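Local structure of ABC transporter, solute-binding protein (Staphylococcus aureus, 6LKK) at residues L3-P8 with V54-V59. The protein binds glucose 6-phosphate as an extracellular solute-binding lipoprotein and is linked to signal transmission through a two-component system. Residues are numbered along the deposited sequence; the frame is centred on the assembly and turned at random.
Sequences LTVYSP and VFMGGV. With G6P (6-O-phosphono-alpha-D-glucopyranose), chain B.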
ATOM      1  N   LEU A   3     -19.863   2.269 -12.194  1.00 26.80           N
ATOM      2  CA  LEU A   3     -18.755   1.328 -12.076  1.00 27.83           C
ATOM      3  C   LEU A   3     -18.149   1.485 -10.688  1.00 24.75           C
ATOM      4  O   LEU A   3     -17.619   2.551 -10.356  1.00 27.85           O
ATOM      5  CB  LEU A   3     -17.706   1.578 -13.160  1.00 21.25           C
ATOM      6  CG  LEU A   3     -16.646   0.495 -13.379  1.00 23.31           C
ATOM      7  CD1 LEU A   3     -15.966   0.723 -14.714  1.00 25.34           C
ATOM      8  CD2 LEU A   3     -15.604   0.462 -12.260  1.00 25.11           C
ATOM      9  N   THR A   4     -18.220   0.427  -9.888  1.00 25.28           N
ATOM     10  CA  THR A   4     -17.780   0.465  -8.500  1.00 24.60           C
ATOM     11  C   THR A   4     -16.361  -0.078  -8.384  1.00 22.72           C
ATOM     12  O   THR A   4     -16.064  -1.173  -8.876  1.00 22.45           O
ATOM     13  CB  THR A   4     -18.730  -0.334  -7.607  1.00 30.75           C
ATOM     14  OG1 THR A   4     -20.029   0.270  -7.641  1.00 35.41           O
ATOM     15  CG2 THR A   4     -18.231  -0.365  -6.167  1.00 29.30           C
ATOM     16  N   VAL A   5     -15.499   0.688  -7.723  1.00 21.02           N
ATOM     17  CA  VAL A   5     -14.111   0.317  -7.480  1.00 19.97           C
ATOM     18  C   VAL A   5     -13.941   0.075  -5.985  1.00 20.23           C
ATOM     19  O   VAL A   5     -14.329   0.918  -5.169  1.00 22.48           O
ATOM     20  CB  VAL A   5     -13.148   1.417  -7.968  1.00 20.65           C
ATOM     21  CG1 VAL A   5     -11.697   1.070  -7.635  1.00 19.36           C
ATOM     22  CG2 VAL A   5     -13.315   1.654  -9.466  1.00 21.46           C
ATOM     23  N   TYR A   6     -13.374  -1.076  -5.628  1.00 19.13           N
ATOM     24  CA  TYR A   6     -12.907  -1.314  -4.266  1.00 20.02           C
ATOM     25  C   TYR A   6     -11.473  -0.817  -4.159  1.00 18.58           C
ATOM     26  O   TYR A   6     -10.645  -1.126  -5.020  1.00 19.96           O
ATOM     27  CB  TYR A   6     -12.942  -2.798  -3.898  1.00 19.67           C
ATOM     28  CG  TYR A   6     -14.258  -3.518  -4.086  1.00 21.49           C
ATOM     29  CD1 TYR A   6     -14.615  -4.042  -5.321  1.00 22.99           C
ATOM     30  CD2 TYR A   6     -15.119  -3.721  -3.016  1.00 23.34           C
ATOM     31  CE1 TYR A   6     -15.810  -4.724  -5.491  1.00 24.55           C
ATOM     32  CE2 TYR A   6     -16.316  -4.399  -3.176  1.00 24.84           C
ATOM     33  CZ  TYR A   6     -16.653  -4.898  -4.415  1.00 29.22           C
ATOM     34  OH  TYR A   6     -17.840  -5.574  -4.579  1.00 28.00           O
ATOM     35  N   SER A   7     -11.171  -0.054  -3.109  1.00 18.66           N
ATOM     36  CA  SER A   7      -9.789   0.391  -2.964  1.00 18.99           C
ATOM     37  C   SER A   7      -9.425   0.751  -1.530  1.00 18.67           C
ATOM     38  O   SER A   7     -10.160   1.496  -0.870  1.00 18.38           O
ATOM     39  CB  SER A   7      -9.521   1.600  -3.859  1.00 18.81           C
ATOM     40  OG  SER A   7      -8.172   2.012  -3.728  1.00 18.20           O
ATOM     41  N   PRO A   8      -8.292   0.257  -1.016  1.00 17.45           N
ATOM     42  CA  PRO A   8      -7.787   0.758   0.271  1.00 17.84           C
ATOM     43  C   PRO A   8      -7.079   2.098   0.176  1.00 17.66           C
ATOM     44  O   PRO A   8      -6.700   2.650   1.220  1.00 17.83           O
ATOM     45  CB  PRO A   8      -6.811  -0.343   0.708  1.00 16.69           C
ATOM     46  CG  PRO A   8      -6.308  -0.898  -0.576  1.00 16.49           C
ATOM     47  CD  PRO A   8      -7.483  -0.869  -1.513  1.00 18.09           C
ATOM     48  N   VAL A  54     -13.940  -3.482 -10.093  1.00 21.57           N
ATOM     49  CA  VAL A  54     -12.485  -3.383 -10.091  1.00 20.22           C
ATOM     50  C   VAL A  54     -12.000  -3.226  -8.658  1.00 19.00           C
ATOM     51  O   VAL A  54     -12.624  -2.533  -7.848  1.00 20.46           O
ATOM     52  CB  VAL A  54     -11.996  -2.207 -10.964  1.00 20.70           C
ATOM     53  CG1 VAL A  54     -10.483  -2.045 -10.863  1.00 21.49           C
ATOM     54  CG2 VAL A  54     -12.403  -2.419 -12.414  1.00 22.15           C
ATOM     55  N   PHE A  55     -10.886  -3.882  -8.349  1.00 18.11           N
ATOM     56  CA  PHE A  55     -10.185  -3.721  -7.081  1.00 18.24           C
ATOM     57  C   PHE A  55      -8.821  -3.125  -7.395  1.00 18.14           C
ATOM     58  O   PHE A  55      -8.075  -3.684  -8.202  1.00 18.14           O
ATOM     59  CB  PHE A  55     -10.038  -5.065  -6.363  1.00 21.32           C
ATOM     60  CG  PHE A  55      -9.769  -4.948  -4.891  1.00 22.34           C
ATOM     61  CD1 PHE A  55      -8.601  -4.371  -4.423  1.00 19.53           C
ATOM     62  CD2 PHE A  55     -10.679  -5.441  -3.971  1.00 21.31           C
ATOM     63  CE1 PHE A  55      -8.356  -4.272  -3.066  1.00 21.22           C
ATOM     64  CE2 PHE A  55     -10.437  -5.347  -2.616  1.00 21.83           C
ATOM     65  CZ  PHE A  55      -9.274  -4.763  -2.163  1.00 20.28           C
ATOM     66  N   MET A  56      -8.499  -1.989  -6.778  1.00 19.83           N
ATOM     67  CA  MET A  56      -7.214  -1.340  -7.015  1.00 18.34           C
ATOM     68  C   MET A  56      -6.583  -0.951  -5.687  1.00 20.00           C
ATOM     69  O   MET A  56      -7.247  -0.376  -4.818  1.00 18.14           O
ATOM     70  CB  MET A  56      -7.357  -0.110  -7.923  1.00 20.07           C
ATOM     71  CG  MET A  56      -8.072   1.077  -7.306  1.00 23.06           C
ATOM     72  SD  MET A  56      -8.256   2.439  -8.482  1.00 23.16           S
ATOM     73  CE  MET A  56      -6.572   3.036  -8.622  1.00 24.77           C
ATOM     74  N   GLY A  57      -5.304  -1.266  -5.538  1.00 17.77           N
ATOM     75  CA  GLY A  57      -4.583  -1.008  -4.313  1.00 17.95           C
ATOM     76  C   GLY A  57      -4.384  -2.273  -3.496  1.00 17.34           C
ATOM     77  O   GLY A  57      -5.080  -3.279  -3.658  1.00 20.95           O
ATOM     78  N   GLY A  58      -3.410  -2.215  -2.600  1.00 18.65           N
ATOM     79  CA  GLY A  58      -3.003  -3.381  -1.853  1.00 20.46           C
ATOM     80  C   GLY A  58      -2.084  -4.280  -2.663  1.00 16.52           C
ATOM     81  O   GLY A  58      -1.990  -4.192  -3.887  1.00 18.45           O
ATOM     82  N   VAL A  59      -1.390  -5.161  -1.949  1.00 19.59           N
ATOM     83  CA  VAL A  59      -0.466  -6.099  -2.577  1.00 20.79           C
ATOM     84  C   VAL A  59      -1.268  -7.309  -3.037  1.00 20.07           C
ATOM     85  O   VAL A  59      -1.125  -8.416  -2.505  1.00 20.60           O
ATOM     86  CB  VAL A  59       0.681  -6.484  -1.622  1.00 21.03           C
ATOM     87  CG1 VAL A  59       1.592  -5.286  -1.408  1.00 20.20           C
ATOM     88  CG2 VAL A  59       0.155  -6.986  -0.279  1.00 29.45           C
TER
HETATM   89  C1  G6P B 401      -0.577  -0.360   1.532  1.00 34.23           C
HETATM   90  C2  G6P B 401      -0.608  -0.321  -0.016  1.00 19.60           C
HETATM   91  C3  G6P B 401      -1.589   0.631  -0.593  1.00 16.31           C
HETATM   92  C4  G6P B 401      -2.811   0.683   0.210  1.00 21.05           C
HETATM   93  C5  G6P B 401      -2.492   1.302   1.566  1.00 17.44           C
HETATM   94  C6  G6P B 401      -3.683   1.236   2.467  1.00 18.51           C
HETATM   95  O1  G6P B 401       0.732  -0.202   1.989  1.00 20.78           O
HETATM   96  O2  G6P B 401       0.697   0.008  -0.524  1.00 20.56           O
HETATM   97  O3  G6P B 401      -1.934   0.177  -1.973  1.00 18.79           O
HETATM   98  O4  G6P B 401      -3.809   1.506  -0.445  1.00 19.42           O
HETATM   99  O5  G6P B 401      -1.381   0.624   2.261  1.00 20.33           O
HETATM  100  O6  G6P B 401      -4.068  -0.113   2.610  1.00 16.32           O
HETATM  101  P   G6P B 401      -4.318  -0.751   4.155  1.00 16.74           P
HETATM  102  O1P G6P B 401      -4.840  -2.168   3.993  1.00 19.19           O
HETATM  103  O2P G6P B 401      -5.349   0.104   4.917  1.00 17.54           O
HETATM  104  O3P G6P B 401      -3.030  -0.773   4.895  1.00 16.90           O
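Just past the C-terminal ends of two neighbouring parallel strands, the loop residues P8, G57 and G58 meet a sugar phosphate. The N-H of G58 points almost straight at O3 of G6P (N to O3 2.9 Å, 173°), while P8 CB packs 3.3 Å from O6 of the ligand. One step back, the hydroxyl of S7, its OG anti to the backbone N (chi1 -179°), reaches M56 O at 2.8 Å, approaching from above the carbonyl plane; the same OG also bonds to Y9 N. Y6 carries the two strong bonds between the strands: its N bonds to V54 O at 2.8 Å and its O accepts M56 N at 2.9 Å, both nearly along the C=O axes. That carbonyl oxygen of Y6 also lies over one face of the F55 ring. F55 and Y6 share a sheet face, F55 CD2 resting 3.5 Å from Y6 CB, and helix 36-45 covers both; the Y6 hydroxyl is held by E46 and G52 N. V5 and V54 occupy the other face, where V5 CG1 touches M56 CG at 3.6 Å beneath helix 230-237. Loops at the C-terminal ends of parallel strands, offering backbone N-H groups to a ligand in the interdomain cleft, are characteristic of the periplasmic-binding-protein fold.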